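PDB 4B2N: 70 kDa protein from Xanthomonas sp., which cleaves rubber (polyisoprene) oxidatively as a dioxygenase with two covalently bound c-type hemes, and is probably related to the cytochrome c peroxidases. Local coordinates for residues E424-D429 and T499-P504; M285-A290 and T512-H517. All blocks are in the same frame, centred on the assembly; numbering follows the deposited sequence.

In the fold
Both contacts touch the heme c of chain D, and 285-290 also reaches the other heme c. From the N terminus, the chain first passes through 285-290, a loop between helix 253-261 and strand 299-300. It then runs through 424-429, at the end of helix 423-426, and on to 499-504, which holds strand 500-502. That pairing is interaction 1 and closes a loop of 69 residues. The chain next reaches 512-517, which turns back onto 285-290. Interaction 2 therefore closes a loop of 221 residues, with interaction 1 nested inside it. The two meet where the ring of His-517 stacks on that of Tyr-501. Together they join the surroundings of the two hemes.

Interaction 1. Residues E424-D429 and T499-P504. With HEC (heme c), chain D.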
loop_
_atom_site.group_PDB
_atom_site.type_symbol
_atom_site.label_atom_id
_atom_site.label_comp_id
_atom_site.label_asym_id
_atom_site.label_seq_id
_atom_site.Cartn_x
_atom_site.Cartn_y
_atom_site.Cartn_z
ATOM N N GLU A 424 -11.013 -19.140 0.828
ATOM C CA GLU A 424 -12.236 -19.928 0.527
ATOM C C GLU A 424 -13.434 -19.208 1.146
ATOM O O GLU A 424 -14.607 -19.469 0.769
ATOM C CB GLU A 424 -12.115 -21.344 1.137
ATOM C CG GLU A 424 -11.021 -22.143 0.488
ATOM C CD GLU A 424 -9.592 -21.905 1.060
ATOM O OE1 GLU A 424 -9.350 -21.032 1.970
ATOM O OE2 GLU A 424 -8.678 -22.656 0.562
ATOM N N THR A 425 -13.168 -18.383 2.164
ATOM C CA THR A 425 -14.212 -17.523 2.711
ATOM C C THR A 425 -14.302 -16.132 2.139
ATOM O O THR A 425 -15.374 -15.740 1.712
ATOM C CB THR A 425 -14.528 -17.655 4.260
ATOM O OG1 THR A 425 -14.724 -16.371 4.901
ATOM C CG2 THR A 425 -13.669 -18.488 4.993
ATOM N N ILE A 426 -13.159 -15.421 2.000
ATOM C CA ILE A 426 -13.252 -14.074 1.441
ATOM C C ILE A 426 -13.593 -14.035 -0.038
ATOM O O ILE A 426 -14.403 -13.198 -0.427
ATOM C CB ILE A 426 -11.996 -13.206 1.764
ATOM C CG1 ILE A 426 -12.131 -11.761 1.172
ATOM C CG2 ILE A 426 -10.707 -13.976 1.494
ATOM C CD1 ILE A 426 -13.274 -11.013 1.944
ATOM N N ARG A 427 -12.973 -14.917 -0.833
ATOM C CA ARG A 427 -13.292 -15.123 -2.266
ATOM C C ARG A 427 -13.184 -13.854 -3.116
ATOM O O ARG A 427 -13.833 -13.741 -4.178
ATOM C CB ARG A 427 -14.658 -15.750 -2.418
ATOM C CG ARG A 427 -14.814 -16.955 -1.512
ATOM C CD ARG A 427 -15.708 -18.040 -2.116
ATOM N NE ARG A 427 -16.782 -17.497 -2.957
ATOM C CZ ARG A 427 -17.824 -16.801 -2.493
ATOM N NH1 ARG A 427 -17.921 -16.545 -1.198
ATOM N NH2 ARG A 427 -18.747 -16.350 -3.328
ATOM N N THR A 428 -12.405 -12.877 -2.648
ATOM C CA THR A 428 -12.154 -11.720 -3.520
ATOM C C THR A 428 -11.103 -12.139 -4.523
ATOM O O THR A 428 -10.561 -13.268 -4.461
ATOM C CB THR A 428 -11.603 -10.554 -2.710
ATOM O OG1 THR A 428 -10.681 -11.093 -1.759
ATOM C CG2 THR A 428 -12.748 -9.835 -1.980
ATOM N N ASP A 429 -10.766 -11.244 -5.445
ATOM C CA ASP A 429 -9.854 -11.619 -6.530
ATOM C C ASP A 429 -8.630 -12.314 -5.980
ATOM O O ASP A 429 -7.894 -11.746 -5.127
ATOM C CB ASP A 429 -9.444 -10.418 -7.368
ATOM C CG ASP A 429 -8.776 -10.833 -8.638
ATOM O OD1 ASP A 429 -7.654 -11.377 -8.573
ATOM O OD2 ASP A 429 -9.392 -10.673 -9.703
ATOM N N THR A 499 -2.569 -17.518 2.757
ATOM C CA THR A 499 -3.815 -18.264 2.947
ATOM C C THR A 499 -5.057 -17.421 2.598
ATOM O O THR A 499 -6.147 -17.965 2.366
ATOM C CB THR A 499 -3.958 -18.697 4.421
ATOM O OG1 THR A 499 -3.902 -17.534 5.227
ATOM C CG2 THR A 499 -2.795 -19.586 4.833
ATOM N N GLY A 500 -4.906 -16.105 2.587
ATOM C CA GLY A 500 -6.018 -15.222 2.272
ATOM C C GLY A 500 -5.637 -13.761 2.386
ATOM O O GLY A 500 -4.474 -13.368 2.126
ATOM N N TYR A 501 -6.613 -12.939 2.752
ATOM C CA TYR A 501 -6.386 -11.505 2.824
ATOM C C TYR A 501 -6.721 -10.998 4.234
ATOM O O TYR A 501 -7.657 -11.526 4.915
ATOM C CB TYR A 501 -7.221 -10.777 1.744
ATOM C CG TYR A 501 -6.878 -11.170 0.348
ATOM C CD1 TYR A 501 -5.608 -10.927 -0.183
ATOM C CD2 TYR A 501 -7.868 -11.734 -0.491
ATOM C CE1 TYR A 501 -5.302 -11.310 -1.497
ATOM C CE2 TYR A 501 -7.592 -12.099 -1.791
ATOM C CZ TYR A 501 -6.295 -11.876 -2.293
ATOM O OH TYR A 501 -6.023 -12.247 -3.584
ATOM N N ILE A 502 -5.988 -9.973 4.686
ATOM C CA ILE A 502 -6.271 -9.312 5.957
ATOM C C ILE A 502 -7.669 -8.618 5.859
ATOM O O ILE A 502 -8.017 -8.072 4.784
ATOM C CB ILE A 502 -5.151 -8.290 6.248
ATOM C CG1 ILE A 502 -5.290 -7.677 7.629
ATOM C CG2 ILE A 502 -5.185 -7.164 5.229
ATOM C CD1 ILE A 502 -5.091 -8.712 8.723
ATOM N N ALA A 503 -8.518 -8.759 6.897
ATOM C CA ALA A 503 -9.720 -7.909 7.050
ATOM C C ALA A 503 -9.213 -6.550 7.645
ATOM O O ALA A 503 -8.832 -6.443 8.830
ATOM C CB ALA A 503 -10.799 -8.605 7.911
ATOM N N PRO A 504 -9.107 -5.507 6.813
ATOM C CA PRO A 504 -8.367 -4.353 7.379
ATOM C C PRO A 504 -9.208 -3.523 8.366
ATOM O O PRO A 504 -10.405 -3.704 8.400
ATOM C CB PRO A 504 -8.089 -3.471 6.159
ATOM C CG PRO A 504 -9.114 -3.876 5.135
ATOM C CD PRO A 504 -9.452 -5.333 5.389
HETATM FE FE HEC D . -15.199 -7.167 5.448
HETATM C CHA HEC D . -12.932 -5.935 3.149
HETATM C CHB HEC D . -16.696 -3.951 5.818
HETATM C CHC HEC D . -17.756 -8.447 7.320
HETATM C CHD HEC D . -13.218 -9.897 5.975
HETATM N NA HEC D . -14.800 -5.316 4.734
HETATM C C1A HEC D . -13.920 -5.016 3.665
HETATM C C2A HEC D . -14.034 -3.619 3.253
HETATM C C3A HEC D . -15.131 -3.037 4.047
HETATM C C4A HEC D . -15.617 -4.119 4.879
HETATM C CMA HEC D . -15.601 -1.601 3.985
HETATM C CAA HEC D . -13.132 -2.852 2.289
HETATM C CBA HEC D . -11.932 -2.466 3.229
HETATM C CGA HEC D . -10.769 -1.884 2.410
HETATM O O1A HEC D . -10.875 -1.936 1.157
HETATM O O2A HEC D . -9.737 -1.317 2.924
HETATM N NB HEC D . -16.940 -6.299 6.387
HETATM C C1B HEC D . -17.399 -5.051 6.465
HETATM C C2B HEC D . -18.640 -4.860 7.222
HETATM C C3B HEC D . -18.961 -6.234 7.652
HETATM C C4B HEC D . -17.867 -7.012 7.094
HETATM C CMB HEC D . -19.357 -3.554 7.473
HETATM C CAB HEC D . -20.158 -6.728 8.437
HETATM C CBB HEC D . -21.370 -6.614 7.751
HETATM N NC HEC D . -15.393 -8.753 6.552
HETATM C C1C HEC D . -16.581 -9.253 7.155
HETATM C C2C HEC D . -16.498 -10.626 7.638
HETATM C C3C HEC D . -15.172 -11.040 7.255
HETATM C C4C HEC D . -14.558 -9.906 6.510
HETATM C CMC HEC D . -17.556 -11.433 8.375
HETATM C CAC HEC D . -14.605 -12.404 7.520
HETATM C CBC HEC D . -15.197 -13.566 7.187
HETATM N ND HEC D . -13.422 -7.745 4.786
HETATM C C1D HEC D . -12.772 -8.882 5.006
HETATM C C2D HEC D . -11.519 -9.107 4.298
HETATM C C3D HEC D . -11.431 -7.945 3.445
HETATM C C4D HEC D . -12.638 -7.205 3.797
HETATM C CMD HEC D . -10.569 -10.272 4.401
HETATM C CAD HEC D . -10.328 -7.614 2.465
HETATM C CBD HEC D . -10.857 -8.093 1.104
HETATM C CGD HEC D . -9.897 -7.803 -0.025
HETATM O O1D HEC D . -9.508 -8.691 -0.795
HETATM O O2D HEC D . -9.515 -6.653 -0.089
HETATM O O HOH W 1 -6.804 -20.511 2.697
#
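The contact belongs to the propionate side of a heme c pocket, where the end of helix 423-426 faces strand 500-502. Tyr-501 carries it. Its OH donates a very short hydrogen bond, 2.5 Å, to Asp-429 O, and the same OH is also bonded to the backbone N of Met-433. The buried hydroxyl thus acts both as donor, to Asp-429 O, and as acceptor, from Met-433 N. The Thr-428 side chain runs obliquely to that of Tyr-501, its OG1 3.2 Å from Tyr-501 CD2. This OG1 sits between the backbone N and the carbonyl carbon (chi1 40°) and donates to the heme propionate O1D at 2.8 Å. Ile-426 meets the tyrosine at about a right angle, CG2 to CD2 of Tyr-501 at 4.1 Å. Its other branch leads to the heme, with CD1 3.5 Å from HEC C2D. Ala-503 CB also packs on the porphyrin, 3.4 Å from CHD. Farther out, a water donates to both Glu-424 OE1 and Thr-499 O. Strand 420-422, just before the helix, pairs antiparallel with 500-502. Ile-426 also touches His-641, an axial ligand of the heme iron. Apolar packing on the porphyrin and a hydroxyl on its propionate together make this a heme-binding pocket wall.

Interaction 2. Residues M285-A290 and T512-H517; sequences MTKAPA and TAPYFH. With HEC (heme c), chain D.
Lys-287 NZ is gripped by Pro-514 O and a water, and Thr-512 O is close by. It donates to Pro-514 O at 2.7 Å, in the plane of that carbonyl. The water accepts from NZ at 2.8 Å, while Thr-512 O lies 2.6 Å from NZ. The side chain gets there fully stretched, with CG anti to the backbone N (chi1 -171°) and the rest extended. At its other end, Lys-287 N gives a nearly straight hydrogen bond to His-517 O, 2.9 Å with 166° at the hydrogen. Thr-286 CA adds a CH...O contact to the same oxygen. Its CG2 meets the edge of the His-517 ring, in the ring plane, 3.9 Å from CD2. Thr-286 OG1 turns to the other heme c and is bonded to a propionate oxygen there. The 512-517 segment holds both propionates of heme c in chain D. His-517 ND1 donates a very short bond to O1D, 2.5 Å, and His-517 N a weak one to O2D. Phe-516 N donates to O1A at 2.8 Å. Phe-516 sets its ring edge toward the porphyrin, near C1A. The buried ammonium is thus met by backbone carbonyl oxygen and water, and the propionate charges by N-H donors, which would be expected to stabilise both kinds of charge in this buried place.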
loop_
_atom_site.group_PDB
_atom_site.type_symbol
_atom_site.label_atom_id
_atom_site.label_comp_id
_atom_site.label_asym_id
_atom_site.label_seq_id
_atom_site.Cartn_x
_atom_site.Cartn_y
_atom_site.Cartn_z
ATOM N N MET A 285 -2.962 -5.975 -9.850
ATOM C CA MET A 285 -2.797 -4.656 -9.325
ATOM C C MET A 285 -3.244 -4.712 -7.861
ATOM O O MET A 285 -4.256 -5.292 -7.540
ATOM C CB MET A 285 -3.659 -3.680 -10.095
ATOM C CG MET A 285 -3.371 -3.677 -11.596
ATOM S SD MET A 285 -1.697 -3.042 -11.894
ATOM C CE MET A 285 -0.921 -4.454 -12.592
ATOM N N THR A 286 -2.495 -4.038 -6.990
ATOM C CA THR A 286 -3.070 -3.715 -5.695
ATOM C C THR A 286 -3.076 -2.234 -5.385
ATOM O O THR A 286 -2.252 -1.440 -5.945
ATOM C CB THR A 286 -2.531 -4.535 -4.523
ATOM O OG1 THR A 286 -1.157 -4.244 -4.316
ATOM C CG2 THR A 286 -2.828 -6.067 -4.766
ATOM N N LYS A 287 -4.078 -1.854 -4.605
ATOM C CA LYS A 287 -4.164 -0.484 -4.066
ATOM C C LYS A 287 -3.422 -0.427 -2.740
ATOM O O LYS A 287 -3.421 -1.435 -2.010
ATOM C CB LYS A 287 -5.636 -0.181 -3.812
ATOM C CG LYS A 287 -5.983 1.263 -3.438
ATOM C CD LYS A 287 -7.486 1.338 -3.078
ATOM C CE LYS A 287 -7.720 2.810 -2.651
ATOM N NZ LYS A 287 -8.807 2.841 -1.660
ATOM N N ALA A 288 -2.764 0.701 -2.423
ATOM C CA ALA A 288 -2.143 0.871 -1.115
ATOM C C ALA A 288 -3.170 0.729 0.021
ATOM O O ALA A 288 -4.304 1.275 -0.039
ATOM C CB ALA A 288 -1.399 2.242 -0.992
ATOM N N PRO A 289 -2.836 -0.080 1.058
ATOM C CA PRO A 289 -3.633 0.040 2.290
ATOM C C PRO A 289 -3.442 1.415 2.930
ATOM O O PRO A 289 -2.552 2.150 2.545
ATOM C CB PRO A 289 -3.054 -1.051 3.234
ATOM C CG PRO A 289 -2.260 -1.952 2.309
ATOM C CD PRO A 289 -1.767 -1.075 1.169
ATOM N N ALA A 290 -4.257 1.736 3.911
ATOM C CA ALA A 290 -4.221 3.051 4.534
ATOM C C ALA A 290 -3.158 3.121 5.645
ATOM O O ALA A 290 -3.251 2.445 6.658
ATOM C CB ALA A 290 -5.620 3.401 5.038
ATOM N N THR A 512 -11.917 6.118 2.172
ATOM C CA THR A 512 -10.894 5.422 1.366
ATOM C C THR A 512 -11.463 4.632 0.205
ATOM O O THR A 512 -10.841 3.670 -0.259
ATOM C CB THR A 512 -9.979 4.543 2.242
ATOM O OG1 THR A 512 -10.779 3.482 2.812
ATOM C CG2 THR A 512 -9.387 5.356 3.419
ATOM N N ALA A 513 -12.629 5.013 -0.311
ATOM C CA ALA A 513 -13.117 4.302 -1.491
ATOM C C ALA A 513 -12.109 4.556 -2.705
ATOM O O ALA A 513 -11.429 5.570 -2.752
ATOM C CB ALA A 513 -14.541 4.790 -1.819
ATOM N N PRO A 514 -12.005 3.610 -3.667
ATOM C CA PRO A 514 -12.750 2.339 -3.717
ATOM C C PRO A 514 -12.127 1.217 -2.851
ATOM O O PRO A 514 -11.007 1.364 -2.286
ATOM C CB PRO A 514 -12.653 1.973 -5.197
ATOM C CG PRO A 514 -11.304 2.541 -5.675
ATOM C CD PRO A 514 -11.156 3.813 -4.879
ATOM N N TYR A 515 -12.888 0.123 -2.674
ATOM C CA TYR A 515 -12.568 -0.863 -1.658
ATOM C C TYR A 515 -12.025 -2.215 -2.218
ATOM O O TYR A 515 -12.180 -2.508 -3.427
ATOM C CB TYR A 515 -13.839 -1.113 -0.792
ATOM C CG TYR A 515 -14.274 0.177 -0.129
ATOM C CD1 TYR A 515 -13.518 0.728 0.911
ATOM C CD2 TYR A 515 -15.392 0.886 -0.596
ATOM C CE1 TYR A 515 -13.907 1.931 1.500
ATOM C CE2 TYR A 515 -15.803 2.084 -0.011
ATOM C CZ TYR A 515 -15.027 2.598 1.061
ATOM O OH TYR A 515 -15.297 3.777 1.665
ATOM N N PHE A 516 -11.537 -3.065 -1.305
ATOM C CA PHE A 516 -10.864 -4.304 -1.566
ATOM C C PHE A 516 -9.456 -4.058 -2.073
ATOM O O PHE A 516 -9.122 -2.958 -2.500
ATOM C CB PHE A 516 -11.628 -5.250 -2.524
ATOM C CG PHE A 516 -12.983 -5.635 -2.012
ATOM C CD1 PHE A 516 -13.260 -5.587 -0.657
ATOM C CD2 PHE A 516 -13.960 -6.077 -2.903
ATOM C CE1 PHE A 516 -14.516 -5.950 -0.156
ATOM C CE2 PHE A 516 -15.228 -6.451 -2.443
ATOM C CZ PHE A 516 -15.488 -6.388 -1.060
ATOM N N HIS A 517 -8.664 -5.109 -2.040
ATOM C CA HIS A 517 -7.219 -4.980 -2.305
ATOM C C HIS A 517 -6.930 -4.511 -3.702
ATOM O O HIS A 517 -5.827 -4.096 -3.950
ATOM C CB HIS A 517 -6.515 -6.279 -1.987
ATOM C CG HIS A 517 -6.885 -7.401 -2.908
ATOM N ND1 HIS A 517 -7.994 -8.238 -2.697
ATOM C CD2 HIS A 517 -6.268 -7.853 -4.052
ATOM C CE1 HIS A 517 -8.018 -9.160 -3.692
ATOM N NE2 HIS A 517 -6.969 -8.919 -4.518
HETATM FE FE HEC D . -15.199 -7.167 5.448
HETATM C CHA HEC D . -12.932 -5.935 3.149
HETATM C CHB HEC D . -16.696 -3.951 5.818
HETATM C CHC HEC D . -17.756 -8.447 7.320
HETATM C CHD HEC D . -13.218 -9.897 5.975
HETATM N NA HEC D . -14.800 -5.316 4.734
HETATM C C1A HEC D . -13.920 -5.016 3.665
HETATM C C2A HEC D . -14.034 -3.619 3.253
HETATM C C3A HEC D . -15.131 -3.037 4.047
HETATM C C4A HEC D . -15.617 -4.119 4.879
HETATM C CMA HEC D . -15.601 -1.601 3.985
HETATM C CAA HEC D . -13.132 -2.852 2.289
HETATM C CBA HEC D . -11.932 -2.466 3.229
HETATM C CGA HEC D . -10.769 -1.884 2.410
HETATM O O1A HEC D . -10.875 -1.936 1.157
HETATM O O2A HEC D . -9.737 -1.317 2.924
HETATM N NB HEC D . -16.940 -6.299 6.387
HETATM C C1B HEC D . -17.399 -5.051 6.465
HETATM C C2B HEC D . -18.640 -4.860 7.222
HETATM C C3B HEC D . -18.961 -6.234 7.652
HETATM C C4B HEC D . -17.867 -7.012 7.094
HETATM C CMB HEC D . -19.357 -3.554 7.473
HETATM C CAB HEC D . -20.158 -6.728 8.437
HETATM C CBB HEC D . -21.370 -6.614 7.751
HETATM N NC HEC D . -15.393 -8.753 6.552
HETATM C C1C HEC D . -16.581 -9.253 7.155
HETATM C C2C HEC D . -16.498 -10.626 7.638
HETATM C C3C HEC D . -15.172 -11.040 7.255
HETATM C C4C HEC D . -14.558 -9.906 6.510
HETATM C CMC HEC D . -17.556 -11.433 8.375
HETATM C CAC HEC D . -14.605 -12.404 7.520
HETATM C CBC HEC D . -15.197 -13.566 7.187
HETATM N ND HEC D . -13.422 -7.745 4.786
HETATM C C1D HEC D . -12.772 -8.882 5.006
HETATM C C2D HEC D . -11.519 -9.107 4.298
HETATM C C3D HEC D . -11.431 -7.945 3.445
HETATM C C4D HEC D . -12.638 -7.205 3.797
HETATM C CMD HEC D . -10.569 -10.272 4.401
HETATM C CAD HEC D . -10.328 -7.614 2.465
HETATM C CBD HEC D . -10.857 -8.093 1.104
HETATM C CGD HEC D . -9.897 -7.803 -0.025
HETATM O O1D HEC D . -9.508 -8.691 -0.795
HETATM O O2D HEC D . -9.515 -6.653 -0.089
HETATM O O HOH W 2 -8.471 5.554 -0.985
#